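PDB 1XI3: thiamine-phosphate synthase from Pyrococcus furiosus, which probably condenses a thiazole phosphate with a hydroxymethylpyrimidine diphosphate to form thiamine phosphate, releasing diphosphate, with one magnesium ion per subunit as cofactor. Local coordinates for residues I111-Y116 with K127-L132; Y116-A121 with L154-E159; L132-V137 with I163-I168; N175-L180 with R207-E212. All blocks are in the same frame, centred on the assembly; numbering follows the deposited sequence.

Contact 1 of 4, residues I111-Y116 with K127-L132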
# COMPACT_ATOMS: atom_id res chain seq x y z
N ILE A 111 -14.29 8.30 0.16
CA ILE A 111 -14.20 7.01 -0.50
C ILE A 111 -14.94 7.02 -1.84
O ILE A 111 -16.16 7.20 -1.90
CB ILE A 111 -14.80 5.90 0.36
CG1 ILE A 111 -14.15 5.85 1.76
CG2 ILE A 111 -14.71 4.54 -0.38
CD1 ILE A 111 -12.71 5.61 1.86
N GLY A 112 -14.19 6.81 -2.91
CA GLY A 112 -14.79 6.55 -4.19
C GLY A 112 -14.76 5.05 -4.42
O GLY A 112 -13.77 4.40 -4.08
N ALA A 113 -15.82 4.53 -5.03
CA ALA A 113 -15.91 3.12 -5.38
C ALA A 113 -15.99 2.92 -6.88
O ALA A 113 -16.88 3.50 -7.54
CB ALA A 113 -17.13 2.52 -4.69
N SER A 114 -15.13 2.06 -7.43
CA SER A 114 -15.13 1.70 -8.84
C SER A 114 -16.14 0.58 -9.02
O SER A 114 -16.00 -0.48 -8.38
CB SER A 114 -13.76 1.24 -9.33
OG SER A 114 -12.79 2.29 -9.30
N VAL A 115 -17.16 0.82 -9.81
CA VAL A 115 -18.30 -0.13 -9.93
C VAL A 115 -18.58 -0.38 -11.40
O VAL A 115 -18.48 0.51 -12.23
CB VAL A 115 -19.55 0.36 -9.22
CG1 VAL A 115 -19.26 0.56 -7.71
CG2 VAL A 115 -20.11 1.62 -9.86
N TYR A 116 -18.95 -1.63 -11.71
CA TYR A 116 -19.07 -2.08 -13.10
C TYR A 116 -20.44 -2.76 -13.39
O TYR A 116 -20.61 -3.48 -14.44
CB TYR A 116 -17.95 -3.05 -13.41
CG TYR A 116 -16.54 -2.48 -13.21
CD1 TYR A 116 -15.85 -1.90 -14.27
CD2 TYR A 116 -15.94 -2.50 -11.95
CE1 TYR A 116 -14.60 -1.38 -14.10
CE2 TYR A 116 -14.65 -1.97 -11.77
CZ TYR A 116 -14.00 -1.41 -12.86
OH TYR A 116 -12.73 -0.87 -12.74
N LYS A 127 -22.42 0.24 1.55
CA LYS A 127 -21.23 0.14 2.39
C LYS A 127 -20.68 1.50 2.83
O LYS A 127 -19.78 1.57 3.69
CB LYS A 127 -20.16 -0.66 1.67
CG LYS A 127 -20.53 -2.10 1.41
CD LYS A 127 -19.85 -3.09 2.35
CE LYS A 127 -18.94 -4.07 1.59
NZ LYS A 127 -19.65 -4.74 0.42
N GLY A 128 -21.19 2.56 2.22
CA GLY A 128 -20.87 3.95 2.59
C GLY A 128 -19.90 4.70 1.68
O GLY A 128 -19.28 5.68 2.12
N ALA A 129 -19.77 4.28 0.42
CA ALA A 129 -19.00 5.03 -0.55
C ALA A 129 -19.55 6.45 -0.60
O ALA A 129 -20.76 6.66 -0.50
CB ALA A 129 -19.08 4.40 -1.91
N ASP A 130 -18.64 7.41 -0.78
CA ASP A 130 -19.05 8.80 -0.96
C ASP A 130 -19.40 9.17 -2.39
O ASP A 130 -20.24 10.03 -2.62
CB ASP A 130 -17.94 9.72 -0.43
CG ASP A 130 -17.74 9.55 1.05
OD1 ASP A 130 -16.68 9.09 1.49
OD2 ASP A 130 -18.69 9.87 1.80
N TYR A 131 -18.74 8.52 -3.36
CA TYR A 131 -19.11 8.65 -4.75
C TYR A 131 -18.76 7.39 -5.47
O TYR A 131 -18.06 6.53 -4.94
CB TYR A 131 -18.45 9.88 -5.44
CG TYR A 131 -16.96 9.73 -5.66
CD1 TYR A 131 -16.03 10.03 -4.64
CD2 TYR A 131 -16.46 9.25 -6.86
CE1 TYR A 131 -14.65 9.87 -4.84
CE2 TYR A 131 -15.09 9.08 -7.07
CZ TYR A 131 -14.19 9.37 -6.05
OH TYR A 131 -12.85 9.15 -6.28
N LEU A 132 -19.29 7.28 -6.68
CA LEU A 132 -19.05 6.12 -7.53
C LEU A 132 -18.31 6.55 -8.76
O LEU A 132 -18.60 7.59 -9.37
CB LEU A 132 -20.37 5.48 -8.02
CG LEU A 132 -21.33 5.04 -6.93
CD1 LEU A 132 -22.54 4.36 -7.57
CD2 LEU A 132 -20.65 4.11 -5.97

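Contact 2 of 4, residues Y116-A121 with L154-E159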
# COMPACT_ATOMS: atom_id res chain seq x y z
N TYR A 116 -18.95 -1.63 -11.71
CA TYR A 116 -19.07 -2.08 -13.10
C TYR A 116 -20.44 -2.76 -13.39
O TYR A 116 -20.61 -3.48 -14.44
CB TYR A 116 -17.95 -3.05 -13.41
CG TYR A 116 -16.54 -2.48 -13.21
CD1 TYR A 116 -15.85 -1.90 -14.27
CD2 TYR A 116 -15.94 -2.50 -11.95
CE1 TYR A 116 -14.60 -1.38 -14.10
CE2 TYR A 116 -14.65 -1.97 -11.77
CZ TYR A 116 -14.00 -1.41 -12.86
OH TYR A 116 -12.73 -0.87 -12.74
N SER A 117 -21.39 -2.49 -12.50
CA SER A 117 -22.77 -3.04 -12.58
C SER A 117 -23.65 -2.32 -11.62
O SER A 117 -23.17 -1.74 -10.62
CB SER A 117 -22.77 -4.54 -12.24
OG SER A 117 -22.52 -4.78 -10.86
N LEU A 118 -24.96 -2.42 -11.84
CA LEU A 118 -25.93 -1.91 -10.90
C LEU A 118 -25.78 -2.50 -9.49
O LEU A 118 -25.81 -1.77 -8.50
CB LEU A 118 -27.35 -2.16 -11.44
CG LEU A 118 -28.49 -1.68 -10.59
CD1 LEU A 118 -28.39 -0.17 -10.31
CD2 LEU A 118 -29.82 -2.03 -11.28
N GLU A 119 -25.64 -3.84 -9.40
CA GLU A 119 -25.46 -4.48 -8.10
C GLU A 119 -24.26 -3.91 -7.35
O GLU A 119 -24.33 -3.65 -6.15
CB GLU A 119 -25.30 -6.01 -8.27
CG GLU A 119 -25.02 -6.75 -6.94
CD GLU A 119 -25.97 -6.35 -5.80
OE1 GLU A 119 -27.15 -5.98 -6.07
OE2 GLU A 119 -25.52 -6.41 -4.62
N GLU A 120 -23.14 -3.75 -8.08
CA GLU A 120 -21.92 -3.20 -7.49
C GLU A 120 -22.16 -1.77 -7.01
O GLU A 120 -21.74 -1.40 -5.91
CB GLU A 120 -20.75 -3.28 -8.46
CG GLU A 120 -20.18 -4.72 -8.62
CD GLU A 120 -18.91 -4.83 -9.43
OE1 GLU A 120 -18.44 -5.99 -9.63
OE2 GLU A 120 -18.35 -3.81 -9.88
N ALA A 121 -22.86 -0.99 -7.82
CA ALA A 121 -23.24 0.40 -7.44
C ALA A 121 -24.04 0.47 -6.14
O ALA A 121 -23.72 1.21 -5.21
CB ALA A 121 -24.00 1.07 -8.60
N LEU A 154 -24.98 3.02 -17.41
CA LEU A 154 -24.64 4.25 -16.66
C LEU A 154 -25.90 4.99 -16.18
O LEU A 154 -26.01 5.33 -15.03
CB LEU A 154 -23.78 5.15 -17.53
CG LEU A 154 -23.32 6.46 -16.88
CD1 LEU A 154 -22.53 6.16 -15.56
CD2 LEU A 154 -22.52 7.24 -17.85
N ARG A 155 -26.86 5.24 -17.09
CA ARG A 155 -28.12 5.91 -16.69
C ARG A 155 -28.85 5.19 -15.59
O ARG A 155 -29.37 5.79 -14.65
CB ARG A 155 -29.02 6.09 -17.93
CG ARG A 155 -30.37 6.69 -17.69
CD ARG A 155 -30.33 8.10 -17.13
NE ARG A 155 -31.65 8.51 -16.64
CZ ARG A 155 -31.88 9.61 -15.92
NH1 ARG A 155 -30.89 10.45 -15.61
NH2 ARG A 155 -33.12 9.88 -15.51
N LYS A 156 -28.89 3.86 -15.66
CA LYS A 156 -29.57 3.12 -14.65
C LYS A 156 -28.94 3.29 -13.30
O LYS A 156 -29.63 3.40 -12.30
CB LYS A 156 -29.64 1.64 -15.06
CG LYS A 156 -30.42 0.77 -14.10
CD LYS A 156 -31.91 0.98 -14.10
CE LYS A 156 -32.59 -0.08 -13.20
NZ LYS A 156 -33.96 0.30 -12.81
N ILE A 157 -27.60 3.36 -13.26
CA ILE A 157 -26.91 3.57 -12.01
C ILE A 157 -27.32 4.98 -11.46
O ILE A 157 -27.64 5.12 -10.30
CB ILE A 157 -25.39 3.37 -12.16
CG1 ILE A 157 -25.08 1.85 -12.21
CG2 ILE A 157 -24.64 3.97 -10.97
CD1 ILE A 157 -23.76 1.51 -12.87
N VAL A 158 -27.26 5.97 -12.32
CA VAL A 158 -27.58 7.36 -11.96
C VAL A 158 -28.99 7.43 -11.36
O VAL A 158 -29.21 8.07 -10.32
CB VAL A 158 -27.48 8.30 -13.16
CG1 VAL A 158 -28.11 9.67 -12.84
CG2 VAL A 158 -26.01 8.46 -13.62
N GLU A 159 -29.93 6.71 -11.97
CA GLU A 159 -31.31 6.68 -11.48
C GLU A 159 -31.48 5.96 -10.14
O GLU A 159 -32.44 6.23 -9.41
CB GLU A 159 -32.20 5.99 -12.50
CG GLU A 159 -32.35 6.72 -13.80
CD GLU A 159 -33.12 5.92 -14.85
OE1 GLU A 159 -33.26 6.41 -16.00
OE2 GLU A 159 -33.58 4.79 -14.53

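Contact 3 of 4, residues L132-V137 with I163-I168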
# COMPACT_ATOMS: atom_id res chain seq x y z
N LEU A 132 -19.29 7.28 -6.68
CA LEU A 132 -19.05 6.12 -7.53
C LEU A 132 -18.31 6.55 -8.76
O LEU A 132 -18.60 7.59 -9.37
CB LEU A 132 -20.37 5.48 -8.02
CG LEU A 132 -21.33 5.04 -6.93
CD1 LEU A 132 -22.54 4.36 -7.57
CD2 LEU A 132 -20.65 4.11 -5.97
N GLY A 133 -17.35 5.71 -9.16
CA GLY A 133 -16.78 5.73 -10.50
C GLY A 133 -17.46 4.60 -11.28
O GLY A 133 -17.08 3.47 -11.13
N ALA A 134 -18.43 4.96 -12.12
CA ALA A 134 -19.26 3.96 -12.85
C ALA A 134 -18.76 3.82 -14.26
O ALA A 134 -18.71 4.79 -15.02
CB ALA A 134 -20.72 4.36 -12.84
N GLY A 135 -18.32 2.60 -14.63
CA GLY A 135 -17.83 2.37 -15.96
C GLY A 135 -17.66 0.88 -16.23
O GLY A 135 -18.09 0.08 -15.45
N SER A 136 -17.00 0.51 -17.31
CA SER A 136 -16.51 1.40 -18.34
C SER A 136 -17.67 1.77 -19.25
O SER A 136 -18.41 0.91 -19.70
CB SER A 136 -15.42 0.70 -19.15
OG SER A 136 -14.77 1.63 -19.99
N VAL A 137 -17.85 3.06 -19.50
CA VAL A 137 -18.98 3.46 -20.38
C VAL A 137 -18.78 2.84 -21.80
O VAL A 137 -19.72 2.22 -22.38
CB VAL A 137 -19.13 4.97 -20.48
CG1 VAL A 137 -20.33 5.34 -21.33
CG2 VAL A 137 -19.29 5.57 -19.10
N ILE A 163 -25.89 9.01 -4.11
CA ILE A 163 -24.56 9.61 -4.04
C ILE A 163 -24.06 10.02 -5.44
O ILE A 163 -24.57 9.55 -6.47
CB ILE A 163 -23.51 8.66 -3.39
CG1 ILE A 163 -23.45 7.28 -4.11
CG2 ILE A 163 -23.80 8.46 -1.91
CD1 ILE A 163 -22.33 6.39 -3.68
N PRO A 164 -23.07 10.96 -5.49
CA PRO A 164 -22.57 11.37 -6.77
C PRO A 164 -21.98 10.24 -7.59
O PRO A 164 -21.38 9.31 -7.04
CB PRO A 164 -21.48 12.37 -6.43
CG PRO A 164 -21.85 12.87 -5.07
CD PRO A 164 -22.47 11.72 -4.39
N VAL A 165 -22.16 10.37 -8.89
CA VAL A 165 -21.67 9.39 -9.87
C VAL A 165 -20.78 10.10 -10.89
O VAL A 165 -21.21 11.07 -11.53
CB VAL A 165 -22.83 8.67 -10.60
CG1 VAL A 165 -22.28 7.65 -11.62
CG2 VAL A 165 -23.80 8.06 -9.60
N VAL A 166 -19.54 9.61 -11.03
CA VAL A 166 -18.61 10.04 -12.05
C VAL A 166 -18.52 8.92 -13.09
O VAL A 166 -18.24 7.76 -12.75
CB VAL A 166 -17.22 10.30 -11.46
CG1 VAL A 166 -16.28 10.74 -12.52
CG2 VAL A 166 -17.32 11.36 -10.35
N ALA A 167 -18.82 9.24 -14.35
CA ALA A 167 -18.69 8.25 -15.44
C ALA A 167 -17.23 8.05 -15.75
O ALA A 167 -16.46 9.01 -15.71
CB ALA A 167 -19.39 8.77 -16.70
N ILE A 168 -16.83 6.82 -16.14
CA ILE A 168 -15.49 6.58 -16.54
C ILE A 168 -15.43 5.53 -17.65
O ILE A 168 -16.27 4.61 -17.69
CB ILE A 168 -14.60 6.12 -15.32
CG1 ILE A 168 -13.13 6.11 -15.73
CG2 ILE A 168 -15.08 4.79 -14.77
CD1 ILE A 168 -12.15 5.92 -14.62

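Contact 4 of 4, residues N175-L180 with R207-E212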
# COMPACT_ATOMS: atom_id res chain seq x y z
N ASN A 175 -17.77 12.07 -27.25
CA ASN A 175 -18.89 11.37 -26.60
C ASN A 175 -19.23 11.96 -25.24
O ASN A 175 -20.22 11.55 -24.62
CB ASN A 175 -18.63 9.86 -26.48
CG ASN A 175 -17.36 9.52 -25.72
OD1 ASN A 175 -17.00 10.22 -24.77
ND2 ASN A 175 -16.69 8.46 -26.13
N ALA A 176 -18.48 12.96 -24.80
CA ALA A 176 -18.70 13.56 -23.48
C ALA A 176 -20.10 14.12 -23.26
O ALA A 176 -20.69 13.89 -22.21
CB ALA A 176 -17.63 14.59 -23.18
N ARG A 177 -20.69 14.82 -24.24
CA ARG A 177 -22.08 15.32 -24.04
C ARG A 177 -23.08 14.20 -23.81
O ARG A 177 -23.90 14.29 -22.91
CB ARG A 177 -22.58 16.18 -25.21
CG ARG A 177 -21.98 17.53 -25.23
CD ARG A 177 -22.76 18.49 -26.16
NE ARG A 177 -22.45 19.85 -25.74
CZ ARG A 177 -21.34 20.47 -26.09
NH1 ARG A 177 -20.45 19.87 -26.86
NH2 ARG A 177 -21.09 21.70 -25.65
N GLU A 178 -23.02 13.13 -24.62
CA GLU A 178 -23.96 12.06 -24.45
C GLU A 178 -23.77 11.43 -23.08
O GLU A 178 -24.73 11.06 -22.44
CB GLU A 178 -23.80 11.00 -25.54
CG GLU A 178 -25.04 10.11 -25.66
N VAL A 179 -22.51 11.30 -22.64
CA VAL A 179 -22.25 10.75 -21.29
C VAL A 179 -22.87 11.66 -20.21
O VAL A 179 -23.59 11.21 -19.31
CB VAL A 179 -20.73 10.54 -21.04
CG1 VAL A 179 -20.47 10.12 -19.62
CG2 VAL A 179 -20.16 9.47 -22.00
N LEU A 180 -22.60 12.95 -20.33
CA LEU A 180 -23.09 13.93 -19.35
C LEU A 180 -24.63 13.97 -19.27
O LEU A 180 -25.22 14.15 -18.20
CB LEU A 180 -22.48 15.28 -19.68
CG LEU A 180 -20.99 15.42 -19.36
CD1 LEU A 180 -20.31 16.52 -20.14
CD2 LEU A 180 -20.79 15.64 -17.82
N ARG A 207 -13.54 20.65 -20.00
CA ARG A 207 -14.12 21.43 -18.93
C ARG A 207 -15.27 22.29 -19.46
O ARG A 207 -16.29 22.46 -18.79
CB ARG A 207 -13.07 22.33 -18.28
CG ARG A 207 -13.60 23.22 -17.13
CD ARG A 207 -14.20 22.46 -15.99
NE ARG A 207 -14.82 23.33 -15.02
CZ ARG A 207 -14.19 24.03 -14.08
NH1 ARG A 207 -12.86 23.94 -13.86
NH2 ARG A 207 -14.90 24.82 -13.28
N LYS A 208 -15.05 22.85 -20.63
CA LYS A 208 -16.06 23.67 -21.28
C LYS A 208 -17.31 22.85 -21.55
O LYS A 208 -18.42 23.28 -21.23
CB LYS A 208 -15.51 24.22 -22.59
CG LYS A 208 -16.45 25.28 -23.24
CD LYS A 208 -15.72 26.00 -24.35
N ILE A 209 -17.11 21.65 -22.12
CA ILE A 209 -18.22 20.73 -22.40
C ILE A 209 -18.98 20.42 -21.12
O ILE A 209 -20.20 20.49 -21.07
CB ILE A 209 -17.74 19.42 -23.09
CG1 ILE A 209 -17.16 19.71 -24.49
CG2 ILE A 209 -18.90 18.42 -23.20
CD1 ILE A 209 -16.50 18.50 -25.15
N VAL A 210 -18.25 20.08 -20.06
CA VAL A 210 -18.88 19.88 -18.79
C VAL A 210 -19.71 21.08 -18.31
O VAL A 210 -20.84 20.89 -17.84
CB VAL A 210 -17.82 19.53 -17.71
CG1 VAL A 210 -18.42 19.50 -16.36
CG2 VAL A 210 -17.24 18.13 -18.04
N GLU A 211 -19.15 22.29 -18.42
CA GLU A 211 -19.84 23.48 -17.91
C GLU A 211 -21.12 23.73 -18.74
O GLU A 211 -22.18 24.04 -18.20
CB GLU A 211 -18.94 24.70 -17.96
CG GLU A 211 -17.80 24.69 -16.91
CD GLU A 211 -18.29 24.69 -15.49
OE1 GLU A 211 -19.39 25.23 -15.24
OE2 GLU A 211 -17.57 24.16 -14.60
N GLU A 212 -20.96 23.58 -20.03
CA GLU A 212 -22.07 23.75 -20.99
C GLU A 212 -23.22 22.75 -20.85
O GLU A 212 -24.37 23.10 -21.05
CB GLU A 212 -21.50 23.71 -22.39
CG GLU A 212 -20.73 25.00 -22.65
CD GLU A 212 -20.18 25.10 -24.02
OE1 GLU A 212 -20.19 24.10 -24.75
OE2 GLU A 212 -19.70 26.21 -24.35

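Contact 1 of 4, residues I111-Y116 with K127-L132
The CA of Gly112 lies over one face of the Tyr131 ring, 3.5 Å from its centroid, a CH-pi contact displaced toward the CE1-CZ rim. A side chain on Gly112 would collide with the ring, so the bare backbone is what admits the aromatic group. CG of Tyr131 stands between its backbone N and carbonyl carbon (chi1 71°), and the ring beyond it lies over Gly112. At the strand entrance, Ile111 O accepts from two donors, Asp130 N at 2.7 Å and Tyr131 N at 3.2 Å. Asp130 replies with its side chain, OD1 taking the Ile111 N-H through its anti lone pair in a nearly straight bond of 2.8 Å. Further on, Ala113 N donates to Tyr131 O, and Ala113 CB packs on Ala129 CB at 3.9 Å. Farther out, the Tyr131 hydroxyl is hydrogen-bonded to that of Tyr18 and Phe74 meets the ring edge-to-face. An alanine in place of Tyr131 would probably leave Gly112 without its aromatic cover and the Tyr18 hydroxyl without this partner. The contact joins strands 110-115 and 131-135, parallel neighbours in the TIM barrel, with helix 118-127 as the beta-alpha-beta crossover and helix 99-105 packed against Ile111 and Ala113.

Contact 2 of 4, residues Y116-A121 with L154-E159
Ala121 CB and Ile157 form the close-packed part of this helix-to-helix contact, the methyl lying 3.8 Å from Ile157 CG2 and equally near CG1. The isoleucine presents both branches. CG2 lies anti to the backbone N and CG1 anti to the carbonyl carbon (chi1 -77°), and from CG1 the chain runs on to CD1, which reaches the N-cap residue of the facing helix, 4.0 Å from Ser117 O. Along the way CG1 passes 4.1 Å from Leu118 CA, where the two backbones come nearest each other. A glycine in place of Ile157 would probably open a gap beside Ala121 and leave Leu118 with only the Lys156 stem to pack on across this contact.

The outer part is looser. Leu118 CD2 rests on the aliphatic stem of Lys156, 3.9 Å from CE, the two side chains crossing obliquely. Lys156 is bent at chi2 and exposed; its CG and CE lie against Leu118 CD2 on the solvent side. No hydrogen bond spans the contact; the polar side chains find partners within their own segment or elsewhere in the chain. Ser117 is the N-cap of its helix, its OG accepting from Glu120 N at 3.0 Å, while Glu120 OE2 takes the N-H of Tyr116 and OE1 makes a salt bridge with Arg147. On the second helix, Arg155 NE and Glu159 OE1 make a salt bridge of 2.7 Å.

Helices 118-127 and 150-160 are thus consecutive members of the barrel's outer layer, and both Ala121 and Ile157 reach inward to Leu132 of strand 131-135.

Contact 3 of 4, residues L132-V137 with I163-I168
Strands 131-135 and 165-168 are neighbours in the parallel sheet that closes into the TIM barrel, and their segment axes cross at -35°, the twist of a barrel wall. Leu132 N donates to Pro164 O, Val166 N returns to Leu132 O at 2.8 Å in a bond nearly along the C=O axis, and Ala134 N goes back to Val166 O. Ile168 N then meets Ala134 O from 37° above the carbonyl plane, at 3.0 Å. Past a cis peptide bond before Ser136, Val137 N reaches Ile168 O at 2.9 Å.

On the face bearing Leu132, Ala134 and Ala167, apolar groups mesh. Ile163 holds CG1 between its backbone N and carbonyl carbon (chi1 55°), and its CD1 touches Leu132 CD2 at 3.6 Å, the side chains crossing at about a right angle. Ala134 CB packs on Val165 CG1 at 3.8 Å, and Val137 CG2 lies 4.0 Å from Ala167 CB. On the other face Gly133 offers only hydrogen, while Ile168 CG2 comes 3.6 Å from Ala134 O.

The chemistry is therefore divided: Leu132, Ala134 and Val166 match their backbone groups across the strands, Gly133 bonds to strand 110-115 and Val165 N to the Asp185 side chain, and methyl groups fill the helix-facing side. The Ile168 side chain lies about 5 Å from that of Ile190, a predicted thiazole phosphate-binding residue, and from a sulfate, probably crystallisation-derived, that may mark the pocket.

Contact 4 of 4, residues N175-L180 with R207-E212
Helix 176-180 and the 207-212 part of helix 199-214 run in broadly the same direction, their segment axes inclined at -37° and 9.9 Å apart at closest approach. The backbones come nearest at Arg177 and Ile209 and again at Leu180 and Val210. Ile209 is the central side chain. Its CG2, anti to the backbone N, meets three residues of the other helix: it lies 3.8 Å from Arg177 CG and also touches Ala176 CB and Leu180 CD1. Leu180 and Ile209 cross at about a right angle, and the same CD1 also touches the second helix one residue farther on, lying 3.9 Å from Val210 CA and close to Val210 CG2. This apolar seam occupies the buried side.

Toward the surface, Arg177 extends from CG to NE and bridges across Ile209, whose CG2 lies over the centre of one guanidinium face, 4.2 Å above the plane. At the edge of that group, NH2 forms a salt bridge with Glu212 OE1 at 2.7 Å. The guanidinium and carboxylate planes stand 38° apart, and a single close pair of atoms, NH2 and OE1, joins the ions. Both residues are exposed, and solvent would probably weaken their attraction. Within the second segment, Arg207 holds Glu211 OE2 side-on, through NE and NH2 both.

The two helices lie next to each other on the outside of the barrel. Ala176, Leu180 and Val210 all rest on Ile187 of strand 186-189, and Val213 and Leu214 of helix 199-214 continue the seam past Leu180.

In the fold
The four contacts sample the two layers of one TIM barrel. Contacts 1 and 3 share Leu132 and strand 131-135, joined to its neighbours on both flanks; a probable hydrogen bond, Gly133 N to Ala113 O at 2.8 Å, links them. Contact 2 lies outside this wall, Ala121 CB packing 3.7 Å from Leu132 CD1. Contact 4 continues the outer layer, its Val179 CG1 lying 3.4 Å from Ala167 CB of contact 3, whereas contacts 1 and 4 do not touch, their nearest atoms about 11 Å apart. The predicted substrate sites border the strands: contact 1 contains Ser114, and Ser136 of contact 3 has its side chain about 3 Å from that of Thr140.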